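Side-chain contacts in putative iron-regulated protein A (Parabacteroides distasonis ATCC 8503, PDB 4ECG), which is of unknown precise function but binds calcium ions and belongs to the imelysin-like family, whose members include putative metalloendopeptidases: residues V36-D41 / S311-H316; A83-W88 / L285-N290; A93-V98 / Q103-L108; N297-G302 / S328-Q333. All coordinates share one frame; numbering follows the deposited sequence.

Contact 1 of 4, residues V36-D41 / S311-H316; sequences VATFVD and SESSLH
S311 OG lies 3.9 Å from T38 CG2 and forms the first touch between the two segments. This is a small surface contact in the helical imelysin-type fold. The loop that leads into helix 315-322 rests here against the side of the long helix 29-68. Two residues on, S313 meets the same threonine with both its side chain and its backbone. S313 O is 3.6 Å from T38 CG2. S313 OG is hydrogen-bonded to T38 OG1 at 2.6 Å. In T38, OG1 sits beside the backbone N (chi1 -59°), and the methyl CG2 is anti to that N and touches S313 O and S311 OG. OG1 also bonds to A34 O one turn back in the helix. The hydroxyl therefore links its own helix to the loop. With a valine here, S313 OG would probably lose its partner on helix 29-68, and A34 O would lose its hydroxyl mate. S314 follows as the N-cap of helix 315-322, and its OG bonds to A317 N. The same OG donates to S311 O at 2.7 Å, tilted 25° from the carbonyl plane.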
loop_
_atom_site.group_PDB
_atom_site.type_symbol
_atom_site.label_atom_id
_atom_site.label_comp_id
_atom_site.label_asym_id
_atom_site.label_seq_id
_atom_site.Cartn_x
_atom_site.Cartn_y
_atom_site.Cartn_z
ATOM N N VAL A 36 -19.807 -6.020 -3.637
ATOM C CA VAL A 36 -19.309 -4.632 -3.720
ATOM C C VAL A 36 -19.685 -3.851 -2.461
ATOM O O VAL A 36 -18.855 -3.162 -1.893
ATOM C CB VAL A 36 -19.885 -3.925 -4.983
ATOM C CG1 VAL A 36 -19.495 -2.461 -5.008
ATOM C CG2 VAL A 36 -19.474 -4.664 -6.255
ATOM N N ALA A 37 -20.928 -3.969 -2.013
ATOM C CA ALA A 37 -21.349 -3.340 -0.748
ATOM C C ALA A 37 -20.466 -3.801 0.407
ATOM O O ALA A 37 -19.913 -2.990 1.124
ATOM C CB ALA A 37 -22.856 -3.572 -0.452
ATOM N N THR A 38 -20.281 -5.101 0.560
ATOM C CA THR A 38 -19.480 -5.614 1.677
ATOM C C THR A 38 -18.008 -5.187 1.544
ATOM O O THR A 38 -17.324 -4.912 2.534
ATOM C CB THR A 38 -19.488 -7.139 1.659
ATOM O OG1 THR A 38 -20.845 -7.641 1.758
ATOM C CG2 THR A 38 -18.582 -7.689 2.744
ATOM N N PHE A 39 -17.503 -5.138 0.311
ATOM C CA PHE A 39 -16.156 -4.622 0.099
ATOM C C PHE A 39 -16.040 -3.178 0.637
ATOM O O PHE A 39 -15.140 -2.889 1.416
ATOM C CB PHE A 39 -15.722 -4.676 -1.387
ATOM C CG PHE A 39 -14.509 -3.840 -1.653
ATOM C CD1 PHE A 39 -13.259 -4.279 -1.260
ATOM C CD2 PHE A 39 -14.635 -2.582 -2.193
ATOM C CE1 PHE A 39 -12.139 -3.491 -1.441
ATOM C CE2 PHE A 39 -13.527 -1.783 -2.380
ATOM C CZ PHE A 39 -12.279 -2.240 -1.988
ATOM N N VAL A 40 -16.957 -2.292 0.214
ATOM C CA VAL A 40 -16.935 -0.877 0.585
ATOM C C VAL A 40 -17.109 -0.697 2.090
ATOM O O VAL A 40 -16.403 0.114 2.670
ATOM C CB VAL A 40 -17.993 -0.034 -0.160
ATOM C CG1 VAL A 40 -18.050 1.396 0.395
ATOM C CG2 VAL A 40 -17.716 -0.027 -1.667
ATOM N N ASP A 41 -18.010 -1.460 2.724
ATOM C CA ASP A 41 -18.374 -1.223 4.141
ATOM C C ASP A 41 -17.502 -2.004 5.134
ATOM O O ASP A 41 -17.302 -1.569 6.261
ATOM C CB ASP A 41 -19.858 -1.548 4.399
ATOM C CG ASP A 41 -20.842 -0.569 3.682
ATOM O OD1 ASP A 41 -20.495 0.617 3.451
ATOM O OD2 ASP A 41 -21.989 -0.996 3.376
ATOM N N SER A 311 -16.700 -13.819 4.618
ATOM C CA SER A 311 -18.080 -13.330 4.391
ATOM C C SER A 311 -18.804 -14.085 3.246
ATOM O O SER A 311 -18.173 -14.537 2.295
ATOM C CB SER A 311 -18.057 -11.824 4.101
ATOM O OG SER A 311 -19.305 -11.385 3.602
ATOM N N GLU A 312 -20.124 -14.238 3.338
ATOM C CA GLU A 312 -20.858 -14.929 2.295
ATOM C C GLU A 312 -20.998 -14.029 1.048
ATOM O O GLU A 312 -21.142 -14.519 -0.082
ATOM C CB GLU A 312 -22.224 -15.408 2.763
ATOM C CG GLU A 312 -23.178 -15.766 1.579
ATOM C CD GLU A 312 -22.989 -17.180 0.967
ATOM O OE1 GLU A 312 -21.974 -17.844 1.303
ATOM O OE2 GLU A 312 -23.858 -17.642 0.154
ATOM N N SER A 313 -20.958 -12.721 1.254
ATOM C CA SER A 313 -20.849 -11.801 0.140
ATOM C C SER A 313 -19.401 -11.375 -0.091
ATOM O O SER A 313 -19.000 -10.257 0.198
ATOM C CB SER A 313 -21.799 -10.617 0.301
ATOM O OG SER A 313 -21.792 -10.094 1.596
ATOM N N SER A 314 -18.635 -12.306 -0.646
ATOM C CA SER A 314 -17.228 -12.102 -0.993
ATOM C C SER A 314 -16.971 -12.609 -2.381
ATOM O O SER A 314 -17.726 -13.452 -2.882
ATOM C CB SER A 314 -16.304 -12.889 -0.043
ATOM O OG SER A 314 -16.686 -14.251 0.108
ATOM N N LEU A 315 -15.875 -12.123 -2.966
ATOM C CA LEU A 315 -15.367 -12.646 -4.223
ATOM C C LEU A 315 -15.059 -14.112 -4.052
ATOM O O LEU A 315 -15.195 -14.905 -5.016
ATOM C CB LEU A 315 -14.086 -11.928 -4.697
ATOM C CG LEU A 315 -14.268 -10.587 -5.364
ATOM C CD1 LEU A 315 -12.908 -9.866 -5.585
ATOM C CD2 LEU A 315 -15.085 -10.829 -6.619
ATOM N N HIS A 316 -14.621 -14.479 -2.851
ATOM C CA HIS A 316 -14.396 -15.888 -2.526
ATOM C C HIS A 316 -15.622 -16.719 -2.745
ATOM O O HIS A 316 -15.571 -17.743 -3.414
ATOM C CB HIS A 316 -13.916 -16.025 -1.095
ATOM C CG HIS A 316 -14.017 -17.414 -0.553
ATOM N ND1 HIS A 316 -13.246 -18.416 -0.997
ATOM C CD2 HIS A 316 -14.836 -17.949 0.445
ATOM C CE1 HIS A 316 -13.574 -19.557 -0.325
ATOM N NE2 HIS A 316 -14.541 -19.259 0.553
#

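Contact 2 of 4, residues A83-W88 / L285-N290; sequences AVRVPW and LDDYKN
The R85 guanidinium meets the D287 carboxylate at its edge, with D287 CG in the guanidinium plane. The two planes are turned 56° apart. R85 NE and NH2 come to D287 OD2 from above the carboxylate plane. R85 also makes a cation-pi contact with F148. R85 and D287 form a buried salt bridge between helix 71-89 and helix 284-300 of the helical imelysin-type fold, next to a calcium site. The grip is side-on, with both nitrogens going to one oxygen. R85 NE bonds to D287 OD2 at 3.1 Å with an N-H...O angle of 157°. R85 NH2 reaches D287 OD2 at 3.2 Å, from the same face of the carboxylate. A weak third bond runs from R85 NE to D287 OD1. The R85 chain is extended from CG to NE, which carries the head across to the other helix. R85 NH1 pairs with D109, a calcium ligand. N283 and S278 bond to D287 OD1 and OD2. A leucine in place of R85 would probably leave the buried D287 carboxylate without its positive mate and D109 without its salt bridge. One residue on from R85, V86 packs on the amide of N290, whose OD1 bonds to Q90. V86 CG1 is 3.9 Å and CG2 4.0 Å from N290 ND2.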
loop_
_atom_site.group_PDB
_atom_site.type_symbol
_atom_site.label_atom_id
_atom_site.label_comp_id
_atom_site.label_asym_id
_atom_site.label_seq_id
_atom_site.Cartn_x
_atom_site.Cartn_y
_atom_site.Cartn_z
ATOM N N ALA A 83 2.763 1.833 12.816
ATOM C CA ALA A 83 1.379 1.431 13.054
ATOM C C ALA A 83 0.413 2.082 12.031
ATOM O O ALA A 83 -0.492 1.436 11.572
ATOM C CB ALA A 83 0.964 1.736 14.492
ATOM N N VAL A 84 0.620 3.348 11.658
ATOM C CA VAL A 84 -0.218 3.964 10.612
ATOM C C VAL A 84 0.092 3.353 9.257
ATOM O O VAL A 84 -0.761 3.298 8.367
ATOM C CB VAL A 84 -0.176 5.539 10.581
ATOM C CG1 VAL A 84 1.122 6.119 10.055
ATOM C CG2 VAL A 84 -1.314 6.038 9.750
ATOM N N ARG A 85 1.315 2.871 9.101
ATOM C CA ARG A 85 1.691 2.269 7.858
ATOM C C ARG A 85 1.029 0.909 7.579
ATOM O O ARG A 85 0.945 0.516 6.435
ATOM C CB ARG A 85 3.212 2.142 7.778
ATOM C CG ARG A 85 3.661 1.835 6.361
ATOM C CD ARG A 85 5.076 2.230 6.086
ATOM N NE ARG A 85 5.434 1.887 4.716
ATOM C CZ ARG A 85 5.282 2.680 3.663
ATOM N NH1 ARG A 85 4.798 3.894 3.763
ATOM N NH2 ARG A 85 5.639 2.239 2.488
ATOM N N VAL A 86 0.592 0.198 8.623
ATOM C CA VAL A 86 -0.076 -1.107 8.447
ATOM C C VAL A 86 -1.311 -0.900 7.584
ATOM O O VAL A 86 -1.383 -1.459 6.498
ATOM C CB VAL A 86 -0.318 -1.871 9.757
ATOM C CG1 VAL A 86 -1.139 -3.159 9.523
ATOM C CG2 VAL A 86 1.028 -2.200 10.452
ATOM N N PRO A 87 -2.228 -0.024 7.994
ATOM C CA PRO A 87 -3.466 0.062 7.204
ATOM C C PRO A 87 -3.277 0.692 5.846
ATOM O O PRO A 87 -3.985 0.352 4.907
ATOM C CB PRO A 87 -4.424 0.883 8.088
ATOM C CG PRO A 87 -3.554 1.559 9.053
ATOM C CD PRO A 87 -2.363 0.647 9.274
ATOM N N TRP A 88 -2.309 1.579 5.734
ATOM C CA TRP A 88 -2.038 2.166 4.456
ATOM C C TRP A 88 -1.559 1.083 3.501
ATOM O O TRP A 88 -1.992 1.035 2.363
ATOM C CB TRP A 88 -1.006 3.288 4.563
ATOM C CG TRP A 88 -0.432 3.705 3.236
ATOM C CD1 TRP A 88 0.862 3.560 2.825
ATOM C CD2 TRP A 88 -1.117 4.329 2.106
ATOM N NE1 TRP A 88 1.027 4.028 1.577
ATOM C CE2 TRP A 88 -0.121 4.509 1.087
ATOM C CE3 TRP A 88 -2.403 4.739 1.863
ATOM C CZ2 TRP A 88 -0.409 5.047 -0.145
ATOM C CZ3 TRP A 88 -2.700 5.296 0.614
ATOM C CH2 TRP A 88 -1.725 5.437 -0.365
ATOM N N LEU A 285 9.672 -5.795 4.393
ATOM C CA LEU A 285 8.944 -7.077 4.422
ATOM C C LEU A 285 7.577 -6.962 5.072
ATOM O O LEU A 285 6.647 -7.578 4.594
ATOM C CB LEU A 285 9.764 -8.196 5.081
ATOM C CG LEU A 285 11.055 -8.561 4.315
ATOM C CD1 LEU A 285 11.911 -9.526 5.122
ATOM C CD2 LEU A 285 10.745 -9.078 2.905
ATOM N N ASP A 286 7.424 -6.187 6.136
ATOM C CA ASP A 286 6.062 -5.948 6.686
ATOM C C ASP A 286 5.183 -5.252 5.618
ATOM O O ASP A 286 4.016 -5.624 5.407
ATOM C CB ASP A 286 6.065 -5.066 7.968
ATOM C CG ASP A 286 6.481 -5.816 9.218
ATOM O OD1 ASP A 286 6.008 -6.945 9.441
ATOM O OD2 ASP A 286 7.268 -5.234 9.997
ATOM N N ASP A 287 5.743 -4.267 4.918
ATOM C CA ASP A 287 4.985 -3.599 3.850
ATOM C C ASP A 287 4.511 -4.615 2.828
ATOM O O ASP A 287 3.324 -4.680 2.512
ATOM C CB ASP A 287 5.811 -2.544 3.140
ATOM C CG ASP A 287 6.156 -1.304 4.028
ATOM O OD1 ASP A 287 5.615 -1.146 5.152
ATOM O OD2 ASP A 287 6.987 -0.496 3.561
ATOM N N TYR A 288 5.430 -5.445 2.334
ATOM C CA TYR A 288 5.076 -6.320 1.228
ATOM C C TYR A 288 4.021 -7.342 1.627
ATOM O O TYR A 288 3.067 -7.569 0.887
ATOM C CB TYR A 288 6.277 -7.018 0.611
ATOM C CG TYR A 288 7.506 -6.163 0.287
ATOM C CD1 TYR A 288 7.408 -4.843 -0.075
ATOM C CD2 TYR A 288 8.759 -6.725 0.327
ATOM C CE1 TYR A 288 8.536 -4.079 -0.372
ATOM C CE2 TYR A 288 9.889 -5.981 0.018
ATOM C CZ TYR A 288 9.769 -4.650 -0.301
ATOM O OH TYR A 288 10.909 -3.931 -0.525
ATOM N N LYS A 289 4.200 -7.957 2.794
ATOM C CA LYS A 289 3.197 -8.802 3.404
ATOM C C LYS A 289 1.874 -8.057 3.533
ATOM O O LYS A 289 0.801 -8.630 3.234
ATOM C CB LYS A 289 3.664 -9.313 4.808
ATOM C CG LYS A 289 2.620 -10.084 5.608
ATOM C CD LYS A 289 2.816 -9.949 7.120
ATOM C CE LYS A 289 2.150 -8.695 7.660
ATOM N NZ LYS A 289 2.509 -8.452 9.073
ATOM N N ASN A 290 1.923 -6.802 4.001
ATOM C CA ASN A 290 0.646 -6.091 4.203
ATOM C C ASN A 290 -0.060 -5.809 2.863
ATOM O O ASN A 290 -1.285 -5.908 2.788
ATOM C CB ASN A 290 0.814 -4.844 5.058
ATOM C CG ASN A 290 0.910 -5.170 6.546
ATOM O OD1 ASN A 290 0.125 -5.992 7.070
ATOM N ND2 ASN A 290 1.814 -4.464 7.256
#

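Contact 3 of 4, residues A93-V98 / Q103-L108; sequences AFLFGV and QLDPSL
L95 and D105 cross at about a right angle. Both leucine methyls do the touching. L95 CD1 is 3.9 Å from D105 OD2. L95 CD2 rests against the stem of the aspartate, 4.0 Å from D105 CB. The second touch is purely apolar. V98 CG1 and L104 CD1 are 4.0 Å apart, and the two side chains lie side by side and point the same way. No hydrogen bond joins the two segments, so packing alone carries the contact. D105 CG is anti to the backbone N (chi1 177°), which swings the carboxylate out to the leucine. The backbone between the segments brings these pairs together. The short helix 98-101 is followed at once by helix 104-109, with a Schellman motif at Q103 between them. G97 is the N-cap of the first helix. Its phi of 83° and psi of -134° would push a CB into the carbonyl O of F96. Q103, with positive phi, is the C-prime residue that ends this helix, and is also the N-cap of the next. The turn at Q103 places L104 beside V98, and D105 faces L95. Further out, W88 of helix 71-89 packs on L95, D105 and L108, while W195 of helix 171-196 touches V98. A bound calcium ion lies about 4 Å from the D105 side chain. The side chain of its neighbour L95 is about 4 Å from that of the calcium ligand E92.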
loop_
_atom_site.group_PDB
_atom_site.type_symbol
_atom_site.label_atom_id
_atom_site.label_comp_id
_atom_site.label_asym_id
_atom_site.label_seq_id
_atom_site.Cartn_x
_atom_site.Cartn_y
_atom_site.Cartn_z
ATOM N N ALA A 93 -4.508 -2.789 -2.386
ATOM C CA ALA A 93 -5.319 -3.579 -3.344
ATOM C C ALA A 93 -6.473 -2.736 -3.880
ATOM O O ALA A 93 -7.152 -3.156 -4.816
ATOM C CB ALA A 93 -5.849 -4.876 -2.722
ATOM N N PHE A 94 -6.678 -1.550 -3.285
ATOM C CA PHE A 94 -7.694 -0.634 -3.739
ATOM C C PHE A 94 -7.240 0.847 -3.791
ATOM O O PHE A 94 -7.762 1.730 -3.098
ATOM C CB PHE A 94 -8.982 -0.813 -2.928
ATOM C CG PHE A 94 -8.789 -0.940 -1.451
ATOM C CD1 PHE A 94 -8.529 -2.159 -0.882
ATOM C CD2 PHE A 94 -8.927 0.151 -0.626
ATOM C CE1 PHE A 94 -8.421 -2.290 0.512
ATOM C CE2 PHE A 94 -8.805 0.032 0.727
ATOM C CZ PHE A 94 -8.557 -1.193 1.309
ATOM N N LEU A 95 -6.271 1.097 -4.664
ATOM C CA LEU A 95 -5.758 2.442 -4.893
ATOM C C LEU A 95 -6.642 3.166 -5.895
ATOM O O LEU A 95 -6.454 4.373 -6.139
ATOM C CB LEU A 95 -4.331 2.397 -5.429
ATOM C CG LEU A 95 -3.282 2.110 -4.373
ATOM C CD1 LEU A 95 -2.015 1.705 -5.112
ATOM C CD2 LEU A 95 -3.117 3.346 -3.467
ATOM N N PHE A 96 -7.595 2.452 -6.484
ATOM C CA PHE A 96 -8.594 3.125 -7.328
ATOM C C PHE A 96 -9.420 4.066 -6.500
ATOM O O PHE A 96 -9.443 3.953 -5.293
ATOM C CB PHE A 96 -9.490 2.160 -8.089
ATOM C CG PHE A 96 -10.104 1.101 -7.260
ATOM C CD1 PHE A 96 -11.272 1.328 -6.583
ATOM C CD2 PHE A 96 -9.520 -0.167 -7.178
ATOM C CE1 PHE A 96 -11.888 0.307 -5.855
ATOM C CE2 PHE A 96 -10.101 -1.184 -6.424
ATOM C CZ PHE A 96 -11.299 -0.952 -5.771
ATOM N N GLY A 97 -10.109 4.990 -7.158
ATOM C CA GLY A 97 -10.952 5.916 -6.430
ATOM C C GLY A 97 -10.130 7.067 -5.898
ATOM O O GLY A 97 -9.346 7.637 -6.616
ATOM N N VAL A 98 -10.316 7.438 -4.646
ATOM C CA VAL A 98 -9.802 8.724 -4.202
ATOM C C VAL A 98 -8.257 8.734 -4.218
ATOM O O VAL A 98 -7.644 9.711 -4.625
ATOM C CB VAL A 98 -10.398 9.115 -2.817
ATOM C CG1 VAL A 98 -9.922 10.497 -2.367
ATOM C CG2 VAL A 98 -11.908 9.113 -2.842
ATOM N N GLN A 103 -4.607 12.094 -6.323
ATOM C CA GLN A 103 -3.156 12.006 -6.347
ATOM C C GLN A 103 -2.557 11.670 -4.985
ATOM O O GLN A 103 -1.413 11.977 -4.752
ATOM C CB GLN A 103 -2.568 13.323 -6.819
ATOM C CG GLN A 103 -3.086 13.813 -8.162
ATOM C CD GLN A 103 -2.276 13.179 -9.232
ATOM O OE1 GLN A 103 -2.367 11.951 -9.434
ATOM N NE2 GLN A 103 -1.391 13.979 -9.857
ATOM N N LEU A 104 -3.309 11.000 -4.113
ATOM C CA LEU A 104 -2.879 10.885 -2.742
ATOM C C LEU A 104 -1.829 9.779 -2.541
ATOM O O LEU A 104 -1.020 9.886 -1.648
ATOM C CB LEU A 104 -4.064 10.768 -1.802
ATOM C CG LEU A 104 -5.090 11.905 -1.820
ATOM C CD1 LEU A 104 -6.303 11.434 -1.038
ATOM C CD2 LEU A 104 -4.569 13.233 -1.300
ATOM N N ASP A 105 -1.797 8.760 -3.382
ATOM C CA ASP A 105 -0.740 7.721 -3.310
ATOM C C ASP A 105 0.657 8.375 -3.456
ATOM O O ASP A 105 1.498 8.275 -2.568
ATOM C CB ASP A 105 -1.026 6.645 -4.389
ATOM C CG ASP A 105 0.045 5.546 -4.480
ATOM O OD1 ASP A 105 0.740 5.230 -3.491
ATOM O OD2 ASP A 105 0.154 4.931 -5.567
ATOM N N PRO A 106 0.907 9.134 -4.537
ATOM C CA PRO A 106 2.228 9.751 -4.534
ATOM C C PRO A 106 2.411 10.876 -3.519
ATOM O O PRO A 106 3.523 11.113 -3.062
ATOM C CB PRO A 106 2.360 10.284 -5.983
ATOM C CG PRO A 106 0.965 10.442 -6.436
ATOM C CD PRO A 106 0.310 9.215 -5.871
ATOM N N SER A 107 1.350 11.564 -3.147
ATOM C CA SER A 107 1.516 12.629 -2.175
ATOM C C SER A 107 1.962 12.049 -0.829
ATOM O O SER A 107 2.794 12.616 -0.156
ATOM C CB SER A 107 0.237 13.444 -2.031
ATOM O OG SER A 107 0.461 14.585 -1.204
ATOM N N LEU A 108 1.412 10.903 -0.475
ATOM C CA LEU A 108 1.630 10.249 0.815
ATOM C C LEU A 108 2.900 9.413 0.844
ATOM O O LEU A 108 3.413 9.170 1.916
ATOM C CB LEU A 108 0.464 9.292 1.097
ATOM C CG LEU A 108 -0.746 9.861 1.835
ATOM C CD1 LEU A 108 -1.911 8.920 1.645
ATOM C CD2 LEU A 108 -0.389 10.080 3.326
#

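Contact 4 of 4, residues N297-G302 / S328-Q333; sequences NAYFGG and SLMVVQ
M330, present as selenomethionine, meets Y299 first with its CB. That atom is 3.6 Å from Y299 OH and 3.8 Å from Y299 CZ, so the hydroxyl end of the ring butts against the root of the side chain. M330 CG is the next atom and still touches the hydroxyl, 3.9 Å from Y299 OH. The chain then bends at both chi2 (-73°) and chi3 (-39°). The bend at SE brings the terminal CE over one face of Y299. The tyrosine reaches across with CG anti to its backbone N (chi1 -174°), and its OH is hydrogen-bonded to D327. F300 makes the second touch. V331 CG2 sits at the edge of its ring, in the ring plane, 4.0 Å from F300 CZ. One face of F300 is met by Y299 CD2, 3.8 Å above the plane and offset toward the rim, so the two neighbouring rings also pack on each other. These four residues join the end of helix 284-300 to helix 324-343. Helix 315-322 lies alongside, with L315 and T319 on Y299 and H316 on V331. Helix 355-377 packs on M330 through L368, L372 and V375.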
loop_
_atom_site.group_PDB
_atom_site.type_symbol
_atom_site.label_atom_id
_atom_site.label_comp_id
_atom_site.label_asym_id
_atom_site.label_seq_id
_atom_site.Cartn_x
_atom_site.Cartn_y
_atom_site.Cartn_z
ATOM N N ASN A 297 -7.913 -9.625 2.328
ATOM C CA ASN A 297 -9.074 -8.944 2.905
ATOM C C ASN A 297 -10.120 -8.718 1.876
ATOM O O ASN A 297 -11.301 -8.925 2.148
ATOM C CB ASN A 297 -8.633 -7.576 3.467
ATOM C CG ASN A 297 -7.791 -7.695 4.741
ATOM O OD1 ASN A 297 -7.629 -8.802 5.352
ATOM N ND2 ASN A 297 -7.249 -6.545 5.164
ATOM N N ALA A 298 -9.678 -8.236 0.702
ATOM C CA ALA A 298 -10.567 -7.952 -0.430
ATOM C C ALA A 298 -11.314 -9.211 -0.892
ATOM O O ALA A 298 -12.491 -9.117 -1.219
ATOM C CB ALA A 298 -9.794 -7.380 -1.637
ATOM N N TYR A 299 -10.613 -10.349 -0.963
ATOM C CA TYR A 299 -11.129 -11.553 -1.584
ATOM C C TYR A 299 -12.123 -12.218 -0.631
ATOM O O TYR A 299 -13.106 -12.808 -1.072
ATOM C CB TYR A 299 -9.967 -12.530 -1.895
ATOM C CG TYR A 299 -10.325 -13.778 -2.675
ATOM C CD1 TYR A 299 -10.695 -13.699 -3.989
ATOM C CD2 TYR A 299 -10.293 -15.056 -2.084
ATOM C CE1 TYR A 299 -11.064 -14.828 -4.683
ATOM C CE2 TYR A 299 -10.645 -16.197 -2.792
ATOM C CZ TYR A 299 -11.017 -16.065 -4.101
ATOM O OH TYR A 299 -11.380 -17.165 -4.868
ATOM N N PHE A 300 -11.814 -12.183 0.669
ATOM C CA PHE A 300 -12.649 -12.834 1.672
ATOM C C PHE A 300 -13.657 -11.863 2.277
ATOM O O PHE A 300 -14.465 -12.254 3.077
ATOM C CB PHE A 300 -11.784 -13.503 2.781
ATOM C CG PHE A 300 -10.942 -14.652 2.286
ATOM C CD1 PHE A 300 -11.525 -15.794 1.802
ATOM C CD2 PHE A 300 -9.571 -14.574 2.251
ATOM C CE1 PHE A 300 -10.752 -16.855 1.317
ATOM C CE2 PHE A 300 -8.789 -15.615 1.790
ATOM C CZ PHE A 300 -9.392 -16.760 1.307
ATOM N N GLY A 301 -13.597 -10.588 1.927
ATOM C CA GLY A 301 -14.681 -9.683 2.289
ATOM C C GLY A 301 -14.709 -9.162 3.705
ATOM O O GLY A 301 -15.764 -8.828 4.200
ATOM N N GLY A 302 -13.549 -9.063 4.344
ATOM C CA GLY A 302 -13.421 -8.381 5.640
ATOM C C GLY A 302 -11.956 -8.228 6.043
ATOM O O GLY A 302 -11.102 -8.953 5.551
ATOM N N SER A 328 -10.244 -22.649 -4.741
ATOM C CA SER A 328 -9.368 -23.403 -3.889
ATOM C C SER A 328 -7.928 -23.076 -4.267
ATOM O O SER A 328 -7.102 -22.901 -3.386
ATOM C CB SER A 328 -9.691 -24.868 -4.050
ATOM O OG SER A 328 -8.859 -25.603 -3.226
ATOM N N LEU A 329 -7.640 -22.916 -5.560
ATOM C CA LEU A 329 -6.273 -22.559 -5.967
ATOM C C LEU A 329 -5.851 -21.121 -5.497
ATOM O O LEU A 329 -4.659 -20.866 -5.247
ATOM C CB LEU A 329 -6.105 -22.710 -7.480
ATOM C CG LEU A 329 -5.850 -24.094 -8.055
ATOM C CD1 LEU A 329 -5.918 -23.935 -9.572
ATOM C CD2 LEU A 329 -4.507 -24.739 -7.611
HETATM N N MSE A 330 -6.834 -20.216 -5.406
HETATM C CA MSE A 330 -6.677 -18.858 -4.924
HETATM C C MSE A 330 -6.486 -18.781 -3.440
HETATM O O MSE A 330 -5.667 -17.976 -2.962
HETATM C CB MSE A 330 -7.897 -17.995 -5.255
HETATM C CG MSE A 330 -7.966 -17.488 -6.714
HETATM SE SE MSE A 330 -6.705 -16.108 -7.134
HETATM C CE MSE A 330 -6.727 -15.063 -5.512
ATOM N N VAL A 331 -7.261 -19.572 -2.707
ATOM C CA VAL A 331 -7.072 -19.679 -1.265
ATOM C C VAL A 331 -5.607 -20.079 -0.974
ATOM O O VAL A 331 -4.932 -19.396 -0.230
ATOM C CB VAL A 331 -8.092 -20.681 -0.641
ATOM C CG1 VAL A 331 -7.731 -21.012 0.817
ATOM C CG2 VAL A 331 -9.503 -20.115 -0.791
ATOM N N VAL A 332 -5.126 -21.153 -1.611
ATOM C CA VAL A 332 -3.758 -21.654 -1.434
ATOM C C VAL A 332 -2.755 -20.559 -1.816
ATOM O O VAL A 332 -1.808 -20.285 -1.096
ATOM C CB VAL A 332 -3.528 -22.974 -2.261
ATOM C CG1 VAL A 332 -2.039 -23.259 -2.507
ATOM C CG2 VAL A 332 -4.229 -24.196 -1.597
ATOM N N GLN A 333 -2.998 -19.870 -2.912
ATOM C CA GLN A 333 -2.009 -18.964 -3.465
ATOM C C GLN A 333 -1.843 -17.695 -2.647
ATOM O O GLN A 333 -0.727 -17.188 -2.554
ATOM C CB GLN A 333 -2.361 -18.594 -4.915
ATOM C CG GLN A 333 -1.223 -18.020 -5.705
ATOM C CD GLN A 333 -0.045 -18.965 -5.866
ATOM O OE1 GLN A 333 -0.208 -20.135 -6.178
ATOM N NE2 GLN A 333 1.172 -18.435 -5.684
#

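Overall arrangement
Contacts 1 and 4 are neighbours, with centres 12 Å apart. The backbone joins them: H316 N is 2.9 Å from Y299 O, and S311 N is 3.1 Å from F300 O. Contacts 2 and 4 share helix 284-300 but do not touch, and their centres are 18 Å apart. Contacts 2 and 3 meet at W88, whose CZ2 is 3.5 Å from D105 OD1. These two lie beside the calcium site of E92 and D109, and the side chains of R85 and D105 are each about 4 Å from a bound calcium ion. Contact 3 also reaches contact 1 through F94 CB, 3.7 Å from F39 CZ. Contacts 1 and 4 lie away from the annotated sites.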